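Local structure of xylanase inhibitor TL-XI (Triticum aestivum, 3G7M) at residues D39-R51 and T84-Y96. The protein inhibits xylanases noncompetitively, as a small thaumatin-like protein of wheat that probably serves in plant defence. The protein carries 4 engineered substitutions. Sequence-based numbering, arbitrary orientation.
Sequences DTPVIGSQYIWGR and TTMAEVSVLQGNY. Engineered in segment 84-96: Thr84 (natural residue Val).
Gln46 and Val89 exchange two backbone hydrogen bonds, Gln46 N to Val89 O at 2.8 Å and Val89 N to Gln46 O at 2.9 Å, and Ile48 and Ala87 repeat the exchange two residues on. The straight bond from Val91 N to Gly44 O (2.7 Å) extends the pairing; its return from Gly44 N is weak. The alternate residues Ser45, Tyr47 and Trp49 turn their backbones to Val20, Ala18 and Ala16, on and just beyond strand 13-19, leaving 44-51 hydrogen-bonded along both edges. The two strands run antiparallel, 161° between their directions, as central neighbours in the large antiparallel sheet of this small thaumatin-like fold, where a second, mixed sheet lies against the side carrying Ile48, Ala87 and Val89: Ala87 touches Met111 and Leu113 there. On this inner side Ile48 CD1 meets Val89 CG2 at 3.8 Å. The other side is more polar. The Glu88 chain folds over at its CB-CG bond (chi2 -97°), which brings the carboxylate back beside Ser45 CB, and OE2 accepts the Ser90 hydroxyl through its syn lone pair (OG to OE2 3.0 Å), while Glu88 CG lies against Tyr47 CE1. With an alanine here, the Ser90 hydroxyl is likely to lose this acceptor, and Tyr47 CE1 the methylene beside it. Met86 CE sits over one face of the Tyr47 ring, toward the rim, and its sulfur makes oblique Met-aromatic contacts with both Tyr47 and Trp49. The indole NE1 is satisfied elsewhere, by Gly67 O. Near Trp49 CB, OG1 of the engineered Thr84 makes a weak bond to Thr85 O, whereas Thr85 OG1 bonds Val109 O. Past the hairpin bend, Tyr96 reaches back edge-on to Thr40, their hydroxyls sharing a hydrogen bond (OG1 to OH 3.2 Å).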
loop_
_atom_site.group_PDB
_atom_site.type_symbol
_atom_site.label_atom_id
_atom_site.label_comp_id
_atom_site.label_asym_id
_atom_site.label_seq_id
_atom_site.Cartn_x
_atom_site.Cartn_y
_atom_site.Cartn_z
ATOM N N ASP A 39 -5.178 -9.436 7.465
ATOM C CA ASP A 39 -4.945 -9.585 8.884
ATOM C C ASP A 39 -3.593 -8.915 9.270
ATOM O O ASP A 39 -2.620 -8.987 8.489
ATOM C CB ASP A 39 -4.976 -11.067 9.200
ATOM C CG ASP A 39 -5.351 -11.335 10.601
ATOM O OD1 ASP A 39 -5.107 -10.415 11.448
ATOM O OD2 ASP A 39 -5.818 -12.469 10.876
ATOM N N THR A 40 -3.531 -8.247 10.439
ATOM C CA THR A 40 -2.324 -7.466 10.825
ATOM C C THR A 40 -1.485 -8.135 11.901
ATOM O O THR A 40 -2.033 -8.690 12.853
ATOM C CB THR A 40 -2.673 -6.104 11.412
ATOM O OG1 THR A 40 -3.620 -6.280 12.476
ATOM C CG2 THR A 40 -3.247 -5.197 10.379
ATOM N N PRO A 41 -0.145 -8.032 11.793
ATOM C CA PRO A 41 0.754 -8.665 12.767
ATOM C C PRO A 41 0.735 -7.928 14.100
ATOM O O PRO A 41 0.280 -6.801 14.163
ATOM C CB PRO A 41 2.140 -8.542 12.109
ATOM C CG PRO A 41 2.054 -7.300 11.295
ATOM C CD PRO A 41 0.612 -7.245 10.779
ATOM N N VAL A 42 1.222 -8.584 15.149
ATOM C CA VAL A 42 1.307 -7.996 16.472
ATOM C C VAL A 42 2.352 -6.905 16.515
ATOM O O VAL A 42 2.247 -6.006 17.340
ATOM C CB VAL A 42 1.615 -9.045 17.606
ATOM C CG1 VAL A 42 0.341 -9.810 18.009
ATOM C CG2 VAL A 42 2.779 -10.009 17.241
ATOM N N ILE A 43 3.361 -7.009 15.640
ATOM C CA ILE A 43 4.514 -6.088 15.593
ATOM C C ILE A 43 5.070 -5.962 14.173
ATOM O O ILE A 43 4.859 -6.836 13.329
ATOM C CB ILE A 43 5.660 -6.539 16.589
ATOM C CG1 ILE A 43 6.672 -5.394 16.828
ATOM C CG2 ILE A 43 6.335 -7.883 16.142
ATOM C CD1 ILE A 43 7.712 -5.658 17.944
ATOM N N GLY A 44 5.790 -4.882 13.910
ATOM C CA GLY A 44 6.452 -4.719 12.626
ATOM C C GLY A 44 5.868 -3.621 11.761
ATOM O O GLY A 44 4.824 -3.030 12.074
ATOM N N SER A 45 6.540 -3.344 10.654
ATOM C CA SER A 45 6.022 -2.381 9.684
ATOM C C SER A 45 6.020 -2.974 8.276
ATOM O O SER A 45 6.830 -3.867 7.959
ATOM C CB SER A 45 6.785 -1.037 9.744
ATOM O OG SER A 45 8.188 -1.245 9.892
ATOM N N GLN A 46 5.096 -2.483 7.445
ATOM C CA GLN A 46 4.872 -3.037 6.125
ATOM C C GLN A 46 4.807 -1.897 5.134
ATOM O O GLN A 46 4.302 -0.819 5.463
ATOM C CB GLN A 46 3.550 -3.796 6.098
ATOM C CG GLN A 46 3.418 -4.891 7.128
ATOM C CD GLN A 46 1.963 -5.219 7.444
ATOM O OE1 GLN A 46 1.178 -4.331 7.798
ATOM N NE2 GLN A 46 1.596 -6.506 7.325
ATOM N N TYR A 47 5.324 -2.133 3.926
ATOM C CA TYR A 47 5.169 -1.200 2.816
ATOM C C TYR A 47 3.934 -1.659 2.091
ATOM O O TYR A 47 3.720 -2.889 1.943
ATOM C CB TYR A 47 6.365 -1.244 1.848
ATOM C CG TYR A 47 7.601 -0.512 2.315
ATOM C CD1 TYR A 47 7.506 0.809 2.767
ATOM C CD2 TYR A 47 8.868 -1.138 2.281
ATOM C CE1 TYR A 47 8.635 1.490 3.189
ATOM C CE2 TYR A 47 10.015 -0.472 2.703
ATOM C CZ TYR A 47 9.904 0.844 3.162
ATOM O OH TYR A 47 11.055 1.504 3.609
ATOM N N ILE A 48 3.135 -0.685 1.620
ATOM C CA ILE A 48 1.924 -0.991 0.877
ATOM C C ILE A 48 1.919 -0.067 -0.310
ATOM O O ILE A 48 2.017 1.155 -0.155
ATOM C CB ILE A 48 0.654 -0.765 1.772
ATOM C CG1 ILE A 48 0.658 -1.760 2.929
ATOM C CG2 ILE A 48 -0.660 -0.849 0.963
ATOM C CD1 ILE A 48 -0.307 -1.450 4.008
ATOM N N TRP A 49 1.809 -0.640 -1.500
ATOM C CA TRP A 49 1.694 0.154 -2.725
ATOM C C TRP A 49 0.859 -0.551 -3.770
ATOM O O TRP A 49 0.746 -1.765 -3.744
ATOM C CB TRP A 49 3.089 0.473 -3.303
ATOM C CG TRP A 49 3.797 -0.706 -3.889
ATOM C CD1 TRP A 49 3.796 -1.085 -5.181
ATOM C CD2 TRP A 49 4.625 -1.641 -3.191
ATOM N NE1 TRP A 49 4.565 -2.209 -5.350
ATOM C CE2 TRP A 49 5.088 -2.575 -4.142
ATOM C CE3 TRP A 49 5.022 -1.779 -1.853
ATOM C CZ2 TRP A 49 5.913 -3.644 -3.805
ATOM C CZ3 TRP A 49 5.839 -2.841 -1.517
ATOM C CH2 TRP A 49 6.275 -3.760 -2.492
ATOM N N GLY A 50 0.312 0.218 -4.707
ATOM C CA GLY A 50 -0.419 -0.343 -5.836
ATOM C C GLY A 50 0.395 -0.417 -7.117
ATOM O O GLY A 50 1.255 0.436 -7.368
ATOM N N ARG A 51 0.093 -1.436 -7.933
ATOM C CA ARG A 51 0.733 -1.631 -9.229
ATOM C C ARG A 51 -0.309 -1.653 -10.326
ATOM O O ARG A 51 -1.385 -2.244 -10.161
ATOM C CB ARG A 51 1.494 -2.945 -9.253
ATOM C CG ARG A 51 2.390 -3.191 -8.050
ATOM C CD ARG A 51 2.813 -4.641 -8.043
ATOM N NE ARG A 51 1.782 -5.506 -7.495
ATOM C CZ ARG A 51 1.808 -6.829 -7.564
ATOM N NH1 ARG A 51 2.802 -7.436 -8.195
ATOM N NH2 ARG A 51 0.835 -7.541 -7.010
ATOM N N THR A 84 6.323 5.271 -8.059
ATOM C CA THR A 84 5.323 4.584 -7.252
ATOM C C THR A 84 5.025 5.296 -5.941
ATOM O O THR A 84 5.927 5.832 -5.294
ATOM C CB THR A 84 5.714 3.129 -6.946
ATOM O OG1 THR A 84 4.750 2.579 -6.034
ATOM C CG2 THR A 84 7.145 3.012 -6.355
ATOM N N THR A 85 3.756 5.301 -5.557
ATOM C CA THR A 85 3.326 5.914 -4.307
ATOM C C THR A 85 3.518 4.902 -3.192
ATOM O O THR A 85 3.063 3.770 -3.329
ATOM C CB THR A 85 1.857 6.302 -4.374
ATOM O OG1 THR A 85 1.679 7.211 -5.498
ATOM C CG2 THR A 85 1.426 6.993 -3.084
ATOM N N MET A 86 4.219 5.300 -2.118
ATOM C CA MET A 86 4.583 4.402 -1.001
ATOM C C MET A 86 3.900 4.705 0.319
ATOM O O MET A 86 4.143 5.763 0.965
ATOM C CB MET A 86 6.078 4.395 -0.758
ATOM C CG MET A 86 6.794 3.323 -1.494
ATOM S SD MET A 86 6.381 1.703 -0.850
ATOM C CE MET A 86 7.851 0.818 -1.430
ATOM N N ALA A 87 3.055 3.741 0.719
ATOM C CA ALA A 87 2.423 3.788 2.006
ATOM C C ALA A 87 3.143 2.849 2.984
ATOM O O ALA A 87 3.526 1.723 2.614
ATOM C CB ALA A 87 1.009 3.397 1.863
ATOM N N GLU A 88 3.332 3.325 4.223
ATOM C CA GLU A 88 3.980 2.558 5.312
ATOM C C GLU A 88 3.043 2.409 6.510
ATOM O O GLU A 88 2.461 3.375 6.985
ATOM C CB GLU A 88 5.277 3.259 5.753
ATOM C CG GLU A 88 6.417 2.352 6.170
ATOM C CD GLU A 88 6.512 2.155 7.668
ATOM O OE1 GLU A 88 7.640 2.122 8.205
ATOM O OE2 GLU A 88 5.462 1.957 8.312
ATOM N N VAL A 89 2.910 1.195 7.010
ATOM C CA VAL A 89 2.082 0.962 8.184
ATOM C C VAL A 89 2.915 0.215 9.210
ATOM O O VAL A 89 3.377 -0.892 8.909
ATOM C CB VAL A 89 0.780 0.151 7.823
ATOM C CG1 VAL A 89 0.027 -0.336 9.068
ATOM C CG2 VAL A 89 -0.136 0.979 6.926
ATOM N N SER A 90 3.105 0.817 10.400
ATOM C CA SER A 90 3.750 0.150 11.547
ATOM C C SER A 90 2.710 -0.297 12.583
ATOM O O SER A 90 1.733 0.409 12.846
ATOM C CB SER A 90 4.810 1.038 12.212
ATOM O OG SER A 90 5.737 1.576 11.270
ATOM N N VAL A 91 2.913 -1.474 13.168
ATOM C CA VAL A 91 1.993 -1.961 14.188
ATOM C C VAL A 91 2.692 -2.241 15.528
ATOM O O VAL A 91 3.738 -2.888 15.557
ATOM C CB VAL A 91 1.269 -3.231 13.682
ATOM C CG1 VAL A 91 0.195 -3.707 14.680
ATOM C CG2 VAL A 91 0.640 -2.965 12.307
ATOM N N LEU A 92 2.126 -1.712 16.617
ATOM C CA LEU A 92 2.296 -2.283 17.979
ATOM C C LEU A 92 1.071 -3.165 18.330
ATOM O O LEU A 92 -0.004 -3.000 17.756
ATOM C CB LEU A 92 2.470 -1.200 19.065
ATOM C CG LEU A 92 2.579 -1.763 20.547
ATOM C CD1 LEU A 92 3.875 -2.586 20.802
ATOM C CD2 LEU A 92 2.491 -0.636 21.629
ATOM N N GLN A 93 1.221 -4.108 19.251
ATOM C CA GLN A 93 0.078 -4.909 19.673
ATOM C C GLN A 93 -1.118 -3.960 19.897
ATOM O O GLN A 93 -1.175 -3.243 20.940
ATOM C CB GLN A 93 0.410 -5.700 20.975
ATOM C CG GLN A 93 1.226 -7.009 20.764
ATOM C CD GLN A 93 0.949 -8.076 21.861
ATOM O OE1 GLN A 93 0.772 -9.256 21.550
ATOM N NE2 GLN A 93 0.908 -7.662 23.142
ATOM N N GLY A 94 -2.045 -3.946 18.920
ATOM C CA GLY A 94 -3.244 -3.078 18.988
ATOM C C GLY A 94 -3.194 -1.705 18.299
ATOM O O GLY A 94 -4.155 -1.342 17.562
ATOM N N ASN A 95 -2.084 -0.946 18.555
ATOM C CA ASN A 95 -1.844 0.418 17.980
ATOM C C ASN A 95 -1.238 0.463 16.569
ATOM O O ASN A 95 -0.338 -0.332 16.232
ATOM C CB ASN A 95 -0.934 1.213 18.896
ATOM C CG ASN A 95 -1.596 1.544 20.194
ATOM O OD1 ASN A 95 -1.533 2.688 20.656
ATOM N ND2 ASN A 95 -2.245 0.548 20.801
ATOM N N TYR A 96 -1.718 1.407 15.753
ATOM C CA TYR A 96 -1.290 1.499 14.368
ATOM C C TYR A 96 -0.763 2.903 14.142
ATOM O O TYR A 96 -1.263 3.848 14.728
ATOM C CB TYR A 96 -2.458 1.225 13.379
ATOM C CG TYR A 96 -3.185 -0.123 13.489
ATOM C CD1 TYR A 96 -2.532 -1.323 13.161
ATOM C CD2 TYR A 96 -4.551 -0.196 13.889
ATOM C CE1 TYR A 96 -3.202 -2.564 13.267
ATOM C CE2 TYR A 96 -5.222 -1.434 13.993
ATOM C CZ TYR A 96 -4.546 -2.604 13.676
ATOM O OH TYR A 96 -5.208 -3.808 13.805
#